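Local coordinates for phenolic acid decarboxylase (Sedimentibacter hydroxybenzoicus, PDB 7AE5) that catalyses the reversible, non-oxidative decarboxylation of 4-hydroxybenzoate and 3,4-dihydroxybenzoate, with prenylated FMN and manganese as cofactors, at the interface of chains A and C and the interface of chains A and B. Numbering follows the deposited sequence. Chains: chain A/B, Phenolic acid decarboxylase; chain C, Protein ShdD.

Contact 1: the interface of chains A and C. Residues chain A 138-139, 272, 274-275; chain C 5, 33, 47, 49.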
loop_
_atom_site.group_PDB
_atom_site.type_symbol
_atom_site.label_atom_id
_atom_site.label_comp_id
_atom_site.label_asym_id
_atom_site.label_seq_id
_atom_site.Cartn_x
_atom_site.Cartn_y
_atom_site.Cartn_z
ATOM N N ASP A 138 19.379 -36.705 -13.503
ATOM C CA ASP A 138 19.525 -36.425 -14.924
ATOM C C ASP A 138 19.015 -37.597 -15.753
ATOM O O ASP A 138 19.013 -38.748 -15.309
ATOM C CB ASP A 138 20.988 -36.150 -15.273
ATOM C CG ASP A 138 21.475 -34.814 -14.758
ATOM O OD1 ASP A 138 20.643 -34.001 -14.305
ATOM O OD2 ASP A 138 22.702 -34.577 -14.809
ATOM N N GLY A 139 18.577 -37.293 -16.975
ATOM C CA GLY A 139 18.121 -38.346 -17.862
ATOM C C GLY A 139 19.245 -39.243 -18.339
ATOM O O GLY A 139 19.010 -40.402 -18.693
ATOM N N VAL A 272 12.823 -38.346 -25.904
ATOM C CA VAL A 272 12.816 -37.853 -24.532
ATOM C C VAL A 272 14.214 -37.385 -24.154
ATOM O O VAL A 272 15.170 -38.171 -24.141
ATOM C CB VAL A 272 12.313 -38.934 -23.572
ATOM C CG1 VAL A 272 12.194 -38.375 -22.164
ATOM C CG2 VAL A 272 10.977 -39.484 -24.049
ATOM N N GLY A 274 16.353 -35.055 -21.126
ATOM C CA GLY A 274 16.240 -34.581 -19.770
ATOM C C GLY A 274 15.653 -35.634 -18.852
ATOM O O GLY A 274 15.372 -36.760 -19.273
ATOM N N PRO A 275 15.439 -35.286 -17.572
ATOM C CA PRO A 275 15.667 -33.966 -16.967
ATOM C C PRO A 275 17.143 -33.602 -16.835
ATOM O O PRO A 275 18.007 -34.468 -16.969
ATOM C CB PRO A 275 15.028 -34.099 -15.573
ATOM C CG PRO A 275 14.221 -35.363 -15.611
ATOM C CD PRO A 275 14.910 -36.246 -16.591
ATOM N N ARG C 5 13.085 -45.705 -14.955
ATOM C CA ARG C 5 12.228 -44.537 -15.111
ATOM C C ARG C 5 10.823 -44.878 -15.588
ATOM O O ARG C 5 9.849 -44.334 -15.058
ATOM C CB ARG C 5 12.859 -43.539 -16.088
ATOM C CG ARG C 5 12.071 -42.246 -16.221
ATOM C CD ARG C 5 12.942 -41.089 -16.681
ATOM N NE ARG C 5 13.433 -41.268 -18.041
ATOM C CZ ARG C 5 14.035 -40.321 -18.749
ATOM N NH1 ARG C 5 14.235 -39.110 -18.253
ATOM N NH2 ARG C 5 14.444 -40.593 -19.984
ATOM N N TYR C 33 16.301 -43.325 -21.082
ATOM C CA TYR C 33 17.007 -43.290 -19.806
ATOM C C TYR C 33 18.240 -44.182 -19.873
ATOM O O TYR C 33 18.159 -45.340 -20.293
ATOM C CB TYR C 33 16.090 -43.738 -18.668
ATOM C CG TYR C 33 16.669 -43.499 -17.290
ATOM C CD1 TYR C 33 16.958 -44.561 -16.442
ATOM C CD2 TYR C 33 16.927 -42.212 -16.838
ATOM C CE1 TYR C 33 17.488 -44.348 -15.181
ATOM C CE2 TYR C 33 17.458 -41.988 -15.580
ATOM C CZ TYR C 33 17.736 -43.059 -14.755
ATOM O OH TYR C 33 18.263 -42.843 -13.500
ATOM N N PHE C 47 9.829 -37.753 -11.615
ATOM C CA PHE C 47 10.597 -37.911 -12.842
ATOM C C PHE C 47 10.370 -39.260 -13.510
ATOM O O PHE C 47 11.104 -39.608 -14.440
ATOM C CB PHE C 47 12.086 -37.710 -12.561
ATOM C CG PHE C 47 12.440 -36.309 -12.158
ATOM C CD1 PHE C 47 11.815 -35.226 -12.754
ATOM C CD2 PHE C 47 13.389 -36.074 -11.178
ATOM C CE1 PHE C 47 12.134 -33.934 -12.385
ATOM C CE2 PHE C 47 13.712 -34.784 -10.803
ATOM C CZ PHE C 47 13.085 -33.712 -11.407
ATOM N N LEU C 49 8.127 -41.967 -15.821
ATOM C CA LEU C 49 7.366 -41.839 -17.052
ATOM C C LEU C 49 6.519 -43.083 -17.271
ATOM O O LEU C 49 6.806 -44.162 -16.746
ATOM C CB LEU C 49 8.293 -41.617 -18.257
ATOM C CG LEU C 49 9.147 -40.346 -18.232
ATOM C CD1 LEU C 49 10.129 -40.328 -19.398
ATOM C CD2 LEU C 49 8.269 -39.102 -18.242
HETATM O O HOH W 1 16.094 -38.509 -21.628
#
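Strand 271-273 of the decarboxylase, the loop after it with A:Pro275, and the loop of A:Asp138 and A:Gly139 meet three pieces of ShdD: the zinc-knuckle loop carrying C:Arg5, the loop at C:Tyr33, and the end of the 3-10 helix 45-47 with C:Leu49 beyond it. C:Arg5 carries the polar contact. Its chain turns at chi3 (66°), and the guanidinium presents its edge to chain A. NH1 donates to the carbonyl O of A:Gly274 at 2.8 Å, in the guanidinium plane and on a lone pair of the oxygen, 159° at the hydrogen. NH2 lies 3.1 Å from water 1, nearly straight at 173°; the water also sits 2.7 Å from A:Val272 O and contacts A:Gly274 O, so one arginine edge ties two backbone carbonyls together. C:Leu49 CD1 lies over one guanidinium face and C:Tyr33 CD2 over the other, both toward the rim, which would probably limit its rotation. A:Pro275, after a cis peptide bond, sets CD 3.4 Å from C:Arg5 NH1, while its CG rests over one face of the C:Phe47 ring, 3.7 Å from CD1. A:Val272 CG1 touches C:Leu49 CD1 at 4.0 Å. On the other flank, A:Gly139 O sits above the rim of the C:Tyr33 ring, 3.3 Å from CD2. The patch fastens ShdD to the decarboxylase; its centre lies about 13 Å from the predicted proton donor A:Glu278, where it may help steady the loop leading to the active site.

Contact 2: the interface of chains A and B. Residues chain A 458-461, 464; chain B 35-36, 39, 134, 309.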
loop_
_atom_site.group_PDB
_atom_site.type_symbol
_atom_site.label_atom_id
_atom_site.label_comp_id
_atom_site.label_asym_id
_atom_site.label_seq_id
_atom_site.Cartn_x
_atom_site.Cartn_y
_atom_site.Cartn_z
ATOM N N LEU A 458 33.293 8.838 6.652
ATOM C CA LEU A 458 34.709 8.681 6.973
ATOM C C LEU A 458 35.472 8.461 5.670
ATOM O O LEU A 458 35.758 7.335 5.256
ATOM C CB LEU A 458 34.910 7.533 7.954
ATOM C CG LEU A 458 34.322 7.760 9.349
ATOM C CD1 LEU A 458 34.284 6.472 10.153
ATOM C CD2 LEU A 458 35.115 8.823 10.084
ATOM N N ASP A 459 35.796 9.570 5.013
ATOM C CA ASP A 459 36.490 9.501 3.736
ATOM C C ASP A 459 37.858 8.847 3.919
ATOM O O ASP A 459 38.511 9.050 4.951
ATOM C CB ASP A 459 36.643 10.899 3.134
ATOM C CG ASP A 459 35.310 11.510 2.736
ATOM O OD1 ASP A 459 34.382 10.748 2.393
ATOM O OD2 ASP A 459 35.191 12.754 2.766
ATOM N N PRO A 460 38.318 8.057 2.952
ATOM C CA PRO A 460 39.579 7.321 3.119
ATOM C C PRO A 460 40.757 8.268 3.245
ATOM O O PRO A 460 40.786 9.330 2.605
ATOM C CB PRO A 460 39.673 6.481 1.835
ATOM C CG PRO A 460 38.790 7.182 0.852
ATOM C CD PRO A 460 37.675 7.772 1.658
ATOM N N PRO A 461 41.747 7.919 4.066
ATOM C CA PRO A 461 42.889 8.815 4.279
ATOM C C PRO A 461 43.692 9.034 3.005
ATOM O O PRO A 461 43.606 8.275 2.038
ATOM C CB PRO A 461 43.723 8.083 5.338
ATOM C CG PRO A 461 42.760 7.159 6.015
ATOM C CD PRO A 461 41.797 6.739 4.946
ATOM N N THR A 464 45.568 6.227 0.212
ATOM C CA THR A 464 45.059 4.867 0.362
ATOM C C THR A 464 45.286 4.050 -0.904
ATOM O O THR A 464 45.630 2.864 -0.830
ATOM C CB THR A 464 43.574 4.893 0.725
ATOM O OG1 THR A 464 43.395 5.563 1.979
ATOM C CG2 THR A 464 43.028 3.479 0.824
ATOM N N ALA B 35 47.123 5.281 8.999
ATOM C CA ALA B 35 45.692 5.173 8.742
ATOM C C ALA B 35 45.420 4.710 7.317
ATOM O O ALA B 35 44.555 3.855 7.092
ATOM C CB ALA B 35 45.007 6.510 9.009
ATOM N N ALA B 36 46.146 5.264 6.342
ATOM C CA ALA B 36 45.958 4.850 4.956
ATOM C C ALA B 36 46.254 3.368 4.782
ATOM O O ALA B 36 45.592 2.684 3.995
ATOM C CB ALA B 36 46.841 5.683 4.027
ATOM N N ARG B 39 43.167 1.482 6.133
ATOM C CA ARG B 39 42.132 1.504 5.106
ATOM C C ARG B 39 42.524 0.641 3.913
ATOM O O ARG B 39 41.680 -0.052 3.334
ATOM C CB ARG B 39 41.865 2.947 4.671
ATOM C CG ARG B 39 40.864 3.101 3.538
ATOM C CD ARG B 39 39.437 2.890 4.001
ATOM N NE ARG B 39 39.006 1.511 3.805
ATOM C CZ ARG B 39 37.829 1.036 4.187
ATOM N NH1 ARG B 39 36.930 1.806 4.776
ATOM N NH2 ARG B 39 37.547 -0.246 3.969
ATOM N N ILE B 134 43.792 8.997 13.312
ATOM C CA ILE B 134 43.153 7.900 12.596
ATOM C C ILE B 134 42.391 8.418 11.384
ATOM O O ILE B 134 42.534 7.897 10.272
ATOM C CB ILE B 134 42.238 7.113 13.548
ATOM C CG1 ILE B 134 43.052 6.572 14.724
ATOM C CG2 ILE B 134 41.540 5.988 12.802
ATOM C CD1 ILE B 134 42.368 5.467 15.482
ATOM N N TYR B 309 41.877 0.988 12.805
ATOM C CA TYR B 309 41.305 1.965 11.891
ATOM C C TYR B 309 39.853 1.606 11.607
ATOM O O TYR B 309 39.523 0.435 11.399
ATOM C CB TYR B 309 42.081 2.030 10.573
ATOM C CG TYR B 309 41.375 2.864 9.526
ATOM C CD1 TYR B 309 41.469 4.250 9.538
ATOM C CD2 TYR B 309 40.594 2.269 8.542
ATOM C CE1 TYR B 309 40.816 5.019 8.593
ATOM C CE2 TYR B 309 39.934 3.030 7.595
ATOM C CZ TYR B 309 40.050 4.405 7.625
ATOM O OH TYR B 309 39.398 5.168 6.683
#
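The phenol ring of B:Tyr309 meets A:Pro461 tip to tip, with B:Ala35 O over one face toward the rim and B:Ile134 O at its edge in the ring plane. This is a patch of the two-fold interface between subunits of a UbiD-family decarboxylase: the proline-rich segment of A:Pro460 and A:Pro461, ahead of the C-terminal helix 464-475, lies against helix 30-43 of chain B. The phenol OH comes to 3.4 Å from A:Pro461 CD, and ring atom CE1 is 3.9 Å from CG, so the hydroxyl end of the ring faces carbon. A:Pro461 CG also packs on the methyl CB of B:Ala35 at 3.8 Å, and its CB lies over the backbone of B:Ala36. B:Arg39 runs past the proline at about a right angle, CB 3.8 Å from A:Pro461 CD. It contributes the aliphatic stem: CG touches A:Thr464 CG2 at 3.5 Å and A:Pro460 CB at 4.0 Å, while bends at chi2 and chi3 carry the guanidinium away from A:Thr464. The threonine methyl, anti to its backbone N, points at that stem. Its OG1 turns back to donate to A:Pro461 O at 2.7 Å, tilted 29° from the carbonyl plane, a bond within chain A that closes the turn leading into helix 464-475 and probably keeps the methyl branch turned to B:Arg39.

Contact 3: the interface of chains A and B. Residues chain A 404-406, 408-411; chain B 383-384, 428, 436, 438.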
loop_
_atom_site.group_PDB
_atom_site.type_symbol
_atom_site.label_atom_id
_atom_site.label_comp_id
_atom_site.label_asym_id
_atom_site.label_seq_id
_atom_site.Cartn_x
_atom_site.Cartn_y
_atom_site.Cartn_z
ATOM N N LEU A 404 22.406 -0.664 2.443
ATOM C CA LEU A 404 21.036 -1.017 2.798
ATOM C C LEU A 404 20.706 -0.589 4.224
ATOM O O LEU A 404 19.615 -0.072 4.488
ATOM C CB LEU A 404 20.819 -2.523 2.636
ATOM C CG LEU A 404 20.856 -3.122 1.229
ATOM C CD1 LEU A 404 20.520 -4.605 1.284
ATOM C CD2 LEU A 404 19.903 -2.391 0.292
ATOM N N THR A 405 21.639 -0.792 5.157
ATOM C CA THR A 405 21.354 -0.555 6.567
ATOM C C THR A 405 21.462 0.912 6.966
ATOM O O THR A 405 20.971 1.280 8.038
ATOM C CB THR A 405 22.291 -1.387 7.450
ATOM O OG1 THR A 405 23.651 -1.007 7.209
ATOM C CG2 THR A 405 22.117 -2.877 7.172
ATOM N N THR A 406 22.083 1.761 6.141
ATOM C CA THR A 406 22.259 3.163 6.496
ATOM C C THR A 406 21.637 4.159 5.523
ATOM O O THR A 406 21.450 5.318 5.907
ATOM C CB THR A 406 23.754 3.498 6.650
ATOM O OG1 THR A 406 24.422 3.333 5.394
ATOM C CG2 THR A 406 24.404 2.591 7.685
ATOM N N VAL A 408 18.758 3.283 3.371
ATOM C CA VAL A 408 17.438 2.821 2.960
ATOM C C VAL A 408 16.458 3.121 4.083
ATOM O O VAL A 408 16.554 2.554 5.179
ATOM C CB VAL A 408 17.429 1.324 2.622
ATOM C CG1 VAL A 408 16.001 0.836 2.422
ATOM C CG2 VAL A 408 18.255 1.052 1.389
ATOM N N HIS A 409 15.512 4.014 3.809
ATOM C CA HIS A 409 14.321 4.174 4.627
ATOM C C HIS A 409 13.218 3.392 3.931
ATOM O O HIS A 409 12.679 3.863 2.919
ATOM C CB HIS A 409 13.944 5.652 4.765
ATOM C CG HIS A 409 12.801 5.906 5.698
ATOM N ND1 HIS A 409 11.569 5.303 5.556
ATOM C CD2 HIS A 409 12.702 6.709 6.785
ATOM C CE1 HIS A 409 10.763 5.719 6.516
ATOM N NE2 HIS A 409 11.426 6.574 7.275
ATOM N N PRO A 410 12.865 2.193 4.404
ATOM C CA PRO A 410 11.930 1.347 3.641
ATOM C C PRO A 410 10.577 1.987 3.392
ATOM O O PRO A 410 9.855 1.537 2.493
ATOM C CB PRO A 410 11.807 0.092 4.515
ATOM C CG PRO A 410 13.094 0.057 5.279
ATOM C CD PRO A 410 13.393 1.496 5.587
ATOM N N GLY A 411 10.211 3.025 4.145
ATOM C CA GLY A 411 8.962 3.717 3.884
ATOM C C GLY A 411 8.956 4.538 2.611
ATOM O O GLY A 411 7.878 4.858 2.100
ATOM N N LYS B 383 16.504 -3.589 11.080
ATOM C CA LYS B 383 15.629 -2.928 10.120
ATOM C C LYS B 383 15.342 -3.780 8.892
ATOM O O LYS B 383 14.207 -3.794 8.402
ATOM C CB LYS B 383 16.243 -1.594 9.682
ATOM C CG LYS B 383 15.422 -0.842 8.649
ATOM C CD LYS B 383 16.045 0.505 8.325
ATOM C CE LYS B 383 17.268 0.345 7.435
ATOM N NZ LYS B 383 18.091 1.585 7.393
ATOM N N ILE B 384 16.342 -4.493 8.383
ATOM C CA ILE B 384 16.197 -5.344 7.207
ATOM C C ILE B 384 16.422 -6.784 7.645
ATOM O O ILE B 384 17.527 -7.144 8.070
ATOM C CB ILE B 384 17.173 -4.940 6.091
ATOM C CG1 ILE B 384 17.088 -3.430 5.851
ATOM C CG2 ILE B 384 16.879 -5.722 4.818
ATOM C CD1 ILE B 384 17.608 -2.980 4.504
ATOM N N SER B 428 19.360 7.263 8.251
ATOM C CA SER B 428 18.224 7.344 7.343
ATOM C C SER B 428 16.880 7.306 8.060
ATOM O O SER B 428 15.843 7.401 7.394
ATOM C CB SER B 428 18.289 6.211 6.319
ATOM O OG SER B 428 18.019 4.965 6.933
ATOM N N THR B 436 11.137 2.055 9.999
ATOM C CA THR B 436 10.184 1.323 9.177
ATOM C C THR B 436 10.853 -0.003 8.838
ATOM O O THR B 436 11.825 -0.037 8.078
ATOM C CB THR B 436 9.799 2.104 7.923
ATOM O OG1 THR B 436 9.054 3.270 8.298
ATOM C CG2 THR B 436 8.936 1.250 7.017
ATOM N N MET B 438 11.583 -3.798 7.403
ATOM C CA MET B 438 11.372 -4.539 6.168
ATOM C C MET B 438 11.693 -6.004 6.413
ATOM O O MET B 438 12.834 -6.347 6.740
ATOM C CB MET B 438 12.229 -3.993 5.023
ATOM C CG MET B 438 11.851 -4.583 3.676
ATOM S SD MET B 438 12.593 -3.751 2.265
ATOM C CE MET B 438 14.221 -3.386 2.905
#
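B:Lys383 reaches from its backbone toward the end of helix 397-407 and the following loop of chain A, in the two-fold subunit interface of this UbiD-family enzyme. From CB the chain runs extended to CG, which lies beside A:Pro410 CG, and to CD, 3.9 Å from A:Pro410 CD. A bend at chi3 (75°) then swings CE and NZ toward the helix end. CE passes 3.2 Å from A:Val408 O on the way. NZ donates to A:Val408 O at 2.9 Å, tilted 19° from the carbonyl plane, and more weakly to A:Thr405 O. The amino group thus meets carbonyls at and just past the C-terminal end of the helix, where a positive charge would probably be welcome. B:Ser428 OG adds a weak bond to A:Val408 O at 3.3 Å. An alanine in place of B:Lys383 would probably leave A:Val408 O and A:Thr405 O without their charged mate and uncover one side of A:Pro410. Beside the lysine, B:Ile384 CD1 packs on A:Leu404 CB at 3.7 Å. A:His409 crosses B:Thr436 at about a right angle, its CE1 4.0 Å from the threonine CB, while CD2 faces B:Ser428 O. A:Pro410 CB lies 4.0 Å from B:Thr436 CG2, and B:Met438 crosses the proline at a slant, its CB near the ring's CB and CG.

Contact 1 joins the decarboxylase to ShdD, whereas contacts 2 and 3 join two decarboxylase copies and recur with the chains exchanged. Contacts 2 and 3 lie about 26 Å apart between the centres of their C-alpha atoms, and share no residues: the tail of chain A reaches helix 30-43 of chain B in one, and the end of helix 397-407 and the loop after it meet loops and strands 384-389 and 434-442 of chain B in the other. Contact 1 sits about 58 Å from contact 2 and 46 Å from contact 3. In these patches, ShdD binding and subunit pairing use separate surfaces, compatible with a 6:6 assembly.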